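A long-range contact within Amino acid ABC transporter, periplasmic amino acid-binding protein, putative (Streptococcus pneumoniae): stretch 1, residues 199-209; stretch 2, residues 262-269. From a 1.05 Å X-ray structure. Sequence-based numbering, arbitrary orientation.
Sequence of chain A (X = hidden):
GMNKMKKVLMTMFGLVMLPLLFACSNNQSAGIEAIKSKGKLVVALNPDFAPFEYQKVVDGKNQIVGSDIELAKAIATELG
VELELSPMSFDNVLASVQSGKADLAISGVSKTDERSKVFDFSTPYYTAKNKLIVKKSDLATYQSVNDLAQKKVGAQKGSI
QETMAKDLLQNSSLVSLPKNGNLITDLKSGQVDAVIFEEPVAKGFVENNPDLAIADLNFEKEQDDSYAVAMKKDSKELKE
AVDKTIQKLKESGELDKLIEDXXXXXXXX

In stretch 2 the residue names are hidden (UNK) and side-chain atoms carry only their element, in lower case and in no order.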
# COMPACT_ATOMS: atom_id res chain seq x y z
N GLU A 199 -2.78 -0.66 -9.21
CA GLU A 199 -3.34 -1.77 -9.96
C GLU A 199 -3.53 -3.08 -9.16
O GLU A 199 -4.62 -3.66 -9.20
CB GLU A 199 -2.53 -2.02 -11.24
CG GLU A 199 -3.13 -3.12 -12.10
CD GLU A 199 -2.50 -3.21 -13.49
OE1 GLU A 199 -1.38 -2.68 -13.70
OE2 GLU A 199 -3.07 -3.91 -14.37
N PRO A 200 -2.50 -3.57 -8.45
CA PRO A 200 -2.69 -4.88 -7.78
C PRO A 200 -3.75 -4.82 -6.69
O PRO A 200 -4.47 -5.78 -6.45
CB PRO A 200 -1.29 -5.17 -7.18
CG PRO A 200 -0.62 -3.84 -7.10
CD PRO A 200 -1.12 -3.08 -8.30
N VAL A 201 -3.84 -3.68 -6.03
CA VAL A 201 -4.81 -3.46 -4.96
C VAL A 201 -6.23 -3.34 -5.55
O VAL A 201 -7.18 -3.95 -5.06
CB VAL A 201 -4.40 -2.25 -4.11
CG1 VAL A 201 -5.47 -1.91 -3.08
CG2 VAL A 201 -3.08 -2.57 -3.41
N ALA A 202 -6.35 -2.60 -6.65
CA ALA A 202 -7.62 -2.54 -7.35
C ALA A 202 -8.08 -3.93 -7.78
O ALA A 202 -9.25 -4.30 -7.59
CB ALA A 202 -7.52 -1.59 -8.54
N LYS A 203 -7.17 -4.68 -8.35
CA LYS A 203 -7.51 -6.05 -8.80
C LYS A 203 -7.94 -6.94 -7.64
O LYS A 203 -8.89 -7.73 -7.79
CB LYS A 203 -6.34 -6.72 -9.53
CG LYS A 203 -6.05 -6.17 -10.92
CD LYS A 203 -4.74 -6.77 -11.44
CE LYS A 203 -4.51 -6.54 -12.93
NZ LYS A 203 -3.17 -7.04 -13.39
N GLY A 204 -7.28 -6.79 -6.50
CA GLY A 204 -7.64 -7.58 -5.33
C GLY A 204 -9.07 -7.29 -4.89
O GLY A 204 -9.84 -8.21 -4.57
N PHE A 205 -9.45 -6.02 -4.88
CA PHE A 205 -10.83 -5.69 -4.52
C PHE A 205 -11.84 -6.22 -5.55
O PHE A 205 -12.90 -6.72 -5.19
CB PHE A 205 -11.00 -4.18 -4.29
CG PHE A 205 -10.45 -3.69 -2.98
CD1 PHE A 205 -10.95 -4.19 -1.78
CD2 PHE A 205 -9.49 -2.71 -2.92
CE1 PHE A 205 -10.45 -3.74 -0.55
CE2 PHE A 205 -8.99 -2.26 -1.69
CZ PHE A 205 -9.49 -2.78 -0.52
N VAL A 206 -11.53 -6.13 -6.85
CA VAL A 206 -12.43 -6.68 -7.85
C VAL A 206 -12.62 -8.19 -7.64
O VAL A 206 -13.74 -8.69 -7.80
CB VAL A 206 -11.95 -6.37 -9.28
CG1 VAL A 206 -12.76 -7.13 -10.31
CG2 VAL A 206 -12.03 -4.89 -9.55
N GLU A 207 -11.55 -8.91 -7.29
CA GLU A 207 -11.67 -10.37 -7.08
C GLU A 207 -12.76 -10.73 -6.09
O GLU A 207 -13.43 -11.78 -6.21
CB GLU A 207 -10.36 -10.99 -6.56
CG GLU A 207 -9.20 -11.00 -7.54
CD GLU A 207 -9.26 -12.16 -8.51
OE1 GLU A 207 -10.22 -12.97 -8.42
OE2 GLU A 207 -8.33 -12.28 -9.34
N ASN A 208 -12.93 -9.89 -5.07
CA ASN A 208 -13.89 -10.18 -4.01
C ASN A 208 -15.20 -9.42 -4.15
O ASN A 208 -16.09 -9.58 -3.30
CB ASN A 208 -13.27 -9.91 -2.65
CG ASN A 208 -12.17 -10.87 -2.34
OD1 ASN A 208 -12.24 -12.03 -2.73
ND2 ASN A 208 -11.14 -10.39 -1.66
N ASN A 209 -15.33 -8.66 -5.23
CA ASN A 209 -16.50 -7.82 -5.44
C ASN A 209 -16.88 -7.81 -6.91
O ASN A 209 -16.50 -6.90 -7.66
CB ASN A 209 -16.23 -6.38 -4.98
CG ASN A 209 -16.01 -6.29 -3.48
OD1 ASN A 209 -16.98 -6.35 -2.70
ND2 ASN A 209 -14.75 -6.22 -3.05
N UNK A 262 0.26 -14.17 -1.81
CA UNK A 262 -0.57 -13.32 -0.97
C UNK A 262 -1.84 -12.92 -1.72
O UNK A 262 -2.92 -12.80 -1.14
c UNK A 262 0.22 -12.10 -0.54
N UNK A 263 -1.70 -12.66 -3.02
CA UNK A 263 -2.86 -12.29 -3.83
C UNK A 263 -3.87 -13.44 -3.84
O UNK A 263 -5.06 -13.24 -3.57
c UNK A 263 -3.74 -9.90 -6.05
c UNK A 263 -4.40 -12.07 -6.76
c UNK A 263 -3.53 -11.28 -6.05
c UNK A 263 -2.42 -11.90 -5.24
c UNK A 263 -5.62 -10.13 -7.49
c UNK A 263 -4.77 -9.33 -6.78
c UNK A 263 -5.43 -11.52 -7.50
N UNK A 264 -3.40 -14.66 -4.13
CA UNK A 264 -4.26 -15.83 -4.13
C UNK A 264 -4.95 -16.04 -2.78
O UNK A 264 -6.14 -16.30 -2.73
n UNK A 264 -2.48 -18.41 -8.55
c UNK A 264 -3.44 -17.07 -4.46
c UNK A 264 -2.02 -18.35 -6.09
c UNK A 264 -1.43 -18.38 -7.49
c UNK A 264 -2.90 -17.12 -5.88
N UNK A 265 -4.20 -15.89 -1.69
CA UNK A 265 -4.76 -16.09 -0.34
C UNK A 265 -5.74 -14.99 0.10
O UNK A 265 -6.51 -15.19 1.06
c UNK A 265 -3.64 -16.25 0.68
N UNK A 266 -5.75 -13.87 -0.62
CA UNK A 266 -6.70 -12.79 -0.31
C UNK A 266 -8.06 -12.96 -0.97
O UNK A 266 -9.00 -12.22 -0.65
o UNK A 266 -6.19 -11.21 -2.14
c UNK A 266 -6.10 -11.43 -0.73
N UNK A 267 -8.18 -13.92 -1.88
CA UNK A 267 -9.44 -14.15 -2.58
C UNK A 267 -10.34 -14.97 -1.67
O UNK A 267 -9.99 -16.08 -1.25
c UNK A 267 -8.35 -14.04 -4.84
c UNK A 267 -10.58 -15.13 -4.59
c UNK A 267 -9.23 -14.88 -3.92
c UNK A 267 -7.93 -14.73 -6.13
N UNK A 268 -11.51 -14.41 -1.35
CA UNK A 268 -12.46 -15.04 -0.43
C UNK A 268 -13.20 -16.19 -1.12
O UNK A 268 -13.63 -16.06 -2.27
o UNK A 268 -13.23 -10.61 1.51
c UNK A 268 -12.81 -12.86 0.86
o UNK A 268 -14.89 -11.71 0.59
c UNK A 268 -13.46 -14.01 0.10
c UNK A 268 -13.71 -11.64 1.00
N UNK A 269 -13.34 -17.30 -0.42
CA UNK A 269 -13.99 -18.48 -0.98
C UNK A 269 -15.21 -18.86 -0.15
O UNK A 269 -15.72 -18.04 0.61
c UNK A 269 -13.02 -19.66 -1.05
n UNK A 269 -11.61 -18.72 -5.74
c UNK A 269 -11.14 -18.92 -4.34
c UNK A 269 -11.84 -19.43 -1.98
c UNK A 269 -12.31 -19.19 -3.40
O HOH W 1 -8.17 -9.32 -2.52

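Position 262 carries a single side-chain carbon. It lies in the helix and is out of reach of stretch 1. One carbon and nothing more is alanine, Ala262.

Position 263 has seven side-chain carbons, one leading into a six-membered ring with no heteroatom. CA-to-CB points sideways, but the ring comes nearer to stretch 1. Near its plane, at the edge, lie atoms of Pro200, Lys203 and Glu207; Gly204 is also close. An all-carbon six-membered ring on one carbon is phenylalanine, Phe263. Pro200 O is 3.6 Å from Phe263 CE2, and Glu207 OE2 is 3.5 Å from Phe263 CE1. Both oxygens sit at the ring edge, near its plane, where the C-H groups are weakly positive. Gly204 N is 3.6 Å from Phe263 CE2.

Position 264 has four carbons in a row ending in nitrogen. It makes no contact with stretch 1. The chain is that of lysine, Lys264.

Position 265 again has one carbon, out of reach of stretch 1. It is alanine, Ala265.

Position 266 has one carbon and one oxygen. CA-to-CB points sideways, and the side chain makes no close contact with stretch 1, but its backbone oxygen accepts a hydrogen bond from Asn208 ND2 (ND2 to O of 266, 3.0 Å). One carbon bearing one oxygen is serine, Ser266. Ser266 OG donates to Phe263 O at 2.7 Å. Water 1 donates to both Ser266 OG (2.8 Å) and Gly204 O (2.9 Å), bridging the stretches.

Position 267 has four carbons, forked at the first, with one arm two carbons long. That arm ends near Glu207. The branching is that of isoleucine, Ile267, with chi1 m and chi2 t. Ile267 CD1 is 3.7 Å from Glu207 OE1.

Position 268 has three carbons, the third carrying two oxygens. The backbone N of 268 donates to Asn208 OD1 at 2.8 Å, nearly straight at 172°. The carboxylate after two carbons makes it glutamate, Glu268. Glu268 CB is 3.7 Å from Asn208 OD1.

Position 269 has four carbons in a row ending in nitrogen. It does not touch stretch 1. It is lysine, Lys269, the last residue of the chain.

The contact works through two neighbouring sites. Phe263 packs its ring edge along the helix of stretch 1, with Gly204 N also close to the ring. Further along, the Asn208 amide accepts from Glu268 N and donates to Ser266 O, tying the backbone of 266 to 268 to the side chain of Asn208. The two stretches together bury 369 Å².

Stretch 2, residues 262-269: AFKASIEK
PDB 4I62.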